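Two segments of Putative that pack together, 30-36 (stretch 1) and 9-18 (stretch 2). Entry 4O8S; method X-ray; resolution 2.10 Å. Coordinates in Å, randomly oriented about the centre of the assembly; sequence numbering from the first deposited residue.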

# COMPACT_ATOMS: atom_id res chain seq x y z
N GLU A 30 -0.06 0.19 1.25
CA GLU A 30 -0.53 1.48 0.78
C GLU A 30 0.55 2.53 0.75
O GLU A 30 0.65 3.31 -0.21
CB GLU A 30 -1.72 1.92 1.62
CG GLU A 30 -2.89 1.00 1.34
CD GLU A 30 -4.01 1.09 2.36
OE1 GLU A 30 -4.04 2.08 3.14
OE2 GLU A 30 -4.87 0.18 2.35
N THR A 31 1.36 2.57 1.79
CA THR A 31 2.38 3.61 1.85
C THR A 31 3.54 3.28 0.90
O THR A 31 4.29 4.18 0.52
CB THR A 31 2.78 3.91 3.31
OG1 THR A 31 1.60 4.34 4.02
CG2 THR A 31 3.85 5.01 3.40
N ALA A 32 3.67 2.02 0.49
CA ALA A 32 4.63 1.68 -0.57
C ALA A 32 4.17 2.31 -1.87
O ALA A 32 4.95 2.94 -2.60
CB ALA A 32 4.74 0.18 -0.73
N LEU A 33 2.88 2.18 -2.16
CA LEU A 33 2.31 2.85 -3.33
C LEU A 33 2.51 4.38 -3.27
O LEU A 33 2.87 5.01 -4.28
CB LEU A 33 0.83 2.51 -3.47
CG LEU A 33 0.53 1.06 -3.83
CD1 LEU A 33 -0.98 0.83 -3.82
CD2 LEU A 33 1.11 0.69 -5.20
N TYR A 34 2.34 4.96 -2.09
CA TYR A 34 2.46 6.41 -1.94
C TYR A 34 3.89 6.95 -2.06
O TYR A 34 4.11 7.95 -2.74
CB TYR A 34 1.85 6.88 -0.62
CG TYR A 34 1.99 8.37 -0.41
CD1 TYR A 34 1.24 9.27 -1.17
CD2 TYR A 34 2.86 8.88 0.55
CE1 TYR A 34 1.36 10.65 -0.97
CE2 TYR A 34 2.98 10.26 0.75
CZ TYR A 34 2.23 11.14 -0.02
OH TYR A 34 2.34 12.50 0.15
N LEU A 35 4.84 6.30 -1.39
CA LEU A 35 6.23 6.78 -1.36
C LEU A 35 7.00 6.31 -2.60
O LEU A 35 7.94 6.96 -3.04
CB LEU A 35 6.95 6.28 -0.11
CG LEU A 35 6.51 6.86 1.24
CD1 LEU A 35 7.35 6.29 2.38
CD2 LEU A 35 6.61 8.38 1.21
N GLY A 36 6.61 5.15 -3.12
CA GLY A 36 7.36 4.54 -4.20
C GLY A 36 6.73 4.63 -5.58
O GLY A 36 7.46 4.66 -6.58
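Stretch 2 (9-18) HEKLMRAIVK

The most distinctive feature of this contact is a very short hydrogen bond at one end of the interface: the phenol of Y34 donates from OH to OE1 of E10 at 2.5 Å. The carboxylate oxygen approaches the edge of the ring, near its plane, which is the direction in which a phenol hydroxyl directs its proton. The other carboxylate oxygen, E10 OE2, receives R14 NE at 3.2 Å with an N-H...O angle of 156°, a salt bridge one helical turn along stretch 2. E10 is thus engaged through both oxygens, one across the interface and one within its own helix.

Both stretches are helical. Stretch 2 keeps phi between -68° and -58° and psi between -55° and -40°, and its i to i-4 backbone bonds run unbroken from M13 N to H9 O (2.9 Å) through K18 N to R14 O (2.9 Å). Stretch 1 shows the same pattern from Y34 N to E30 O (3.0 Å) to G36 N to A32 O (2.8 Å), although phi of G36 reaches -106°.

The helices cross almost at right angles: their N-to-C directions differ by 96°, with a signed crossing angle of -96°, and their axes come no closer than 11.6 Å. Such a crossing limits the shared surface, and only 329 Å² is buried, both sides summed. The nearest backbone approach is L35 CA to R14 CA, 7.6 Å, so side chains fill the space between the axes.

L35 has the largest covered area, 99 Å². Its CA-to-CB bond points sideways, but with chi1 m and chi2 t the end of the side chain comes nearer to stretch 2. There the two methyls reach different residues: CD2 lies 3.8 Å from CG of R14, and CD1 lies 4.1 Å from CG2 of V17. CD2 also sits over one face of the R14 guanidinium, so the arginine offers both its aliphatic stem and its flat end group to the leucine, while its NE remains bonded to E10.

A turn before L35, T31 points toward stretch 2 and places CG2 3.9 Å from SE of M13, a selenomethionine whose chi angles are m, t and m. CG2 makes the closest approach, and the hydroxyl is hydrogen-bonded elsewhere in the structure. On stretch 2, E10, M13 and V17 all direct CA-to-CB toward stretch 1; their spacing of three and four residues is that of a single helical face.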

# COMPACT_ATOMS: atom_id res chain seq x y z
N HIS A 9 4.26 14.53 8.77
CA HIS A 9 4.05 13.09 8.81
C HIS A 9 4.82 12.38 7.69
O HIS A 9 5.54 11.41 7.93
CB HIS A 9 2.56 12.77 8.70
CG HIS A 9 2.21 11.36 9.07
ND1 HIS A 9 2.28 10.90 10.37
CD2 HIS A 9 1.77 10.32 8.33
CE1 HIS A 9 1.91 9.63 10.40
NE2 HIS A 9 1.59 9.26 9.18
N GLU A 10 4.67 12.87 6.46
CA GLU A 10 5.40 12.28 5.33
C GLU A 10 6.90 12.35 5.54
O GLU A 10 7.64 11.41 5.22
CB GLU A 10 5.03 12.98 4.01
CG GLU A 10 5.78 12.38 2.80
CD GLU A 10 5.31 12.88 1.44
OE1 GLU A 10 4.29 13.61 1.36
OE2 GLU A 10 5.98 12.54 0.43
N LYS A 11 7.37 13.47 6.08
CA LYS A 11 8.80 13.65 6.32
C LYS A 11 9.33 12.62 7.32
O LYS A 11 10.43 12.07 7.14
CB LYS A 11 9.05 15.07 6.83
CG LYS A 11 10.49 15.35 7.24
CD LYS A 11 10.54 16.73 7.91
CE LYS A 11 11.96 17.22 8.16
NZ LYS A 11 11.96 18.56 8.83
N LEU A 12 8.56 12.35 8.36
CA LEU A 12 8.98 11.35 9.33
C LEU A 12 8.95 9.97 8.71
O LEU A 12 9.87 9.19 8.89
CB LEU A 12 8.09 11.38 10.58
CG LEU A 12 8.24 10.24 11.59
CD1 LEU A 12 9.63 10.19 12.22
CD2 LEU A 12 7.16 10.38 12.66
N MSE A 13 7.88 9.66 7.96
CA MSE A 13 7.80 8.35 7.32
C MSE A 13 8.98 8.09 6.39
O MSE A 13 9.60 7.02 6.45
CB MSE A 13 6.48 8.20 6.56
CG MSE A 13 5.25 8.18 7.45
SE MSE A 13 3.71 7.55 6.36
CE MSE A 13 3.64 8.95 5.01
N ARG A 14 9.31 9.08 5.55
CA ARG A 14 10.44 8.94 4.60
C ARG A 14 11.78 8.70 5.28
O ARG A 14 12.55 7.84 4.86
CB ARG A 14 10.56 10.18 3.71
CG ARG A 14 9.49 10.31 2.64
CD ARG A 14 9.88 11.38 1.60
NE ARG A 14 8.96 11.36 0.47
CZ ARG A 14 9.11 10.58 -0.60
NH1 ARG A 14 10.15 9.75 -0.68
NH2 ARG A 14 8.22 10.62 -1.58
N ALA A 15 12.06 9.48 6.33
CA ALA A 15 13.32 9.33 7.06
C ALA A 15 13.44 7.92 7.61
O ALA A 15 14.50 7.27 7.53
CB ALA A 15 13.39 10.34 8.18
N ILE A 16 12.33 7.43 8.17
CA ILE A 16 12.34 6.08 8.72
C ILE A 16 12.66 5.06 7.64
O ILE A 16 13.60 4.27 7.79
CB ILE A 16 10.99 5.74 9.41
CG1 ILE A 16 10.91 6.48 10.74
CG2 ILE A 16 10.85 4.26 9.63
CD1 ILE A 16 9.50 6.47 11.35
N VAL A 17 11.89 5.07 6.55
CA VAL A 17 12.10 4.07 5.50
C VAL A 17 13.52 4.16 4.90
O VAL A 17 14.18 3.14 4.68
CB VAL A 17 11.02 4.16 4.39
CG1 VAL A 17 11.23 3.07 3.35
CG2 VAL A 17 9.61 4.04 5.02
N LYS A 18 14.00 5.38 4.67
CA LYS A 18 15.37 5.54 4.17
C LYS A 18 16.40 4.98 5.18
O LYS A 18 17.36 4.32 4.79
CB LYS A 18 15.64 7.01 3.84
CG LYS A 18 14.98 7.46 2.51
CD LYS A 18 14.86 8.98 2.41
CE LYS A 18 14.88 9.48 0.96
NZ LYS A 18 13.79 8.95 0.07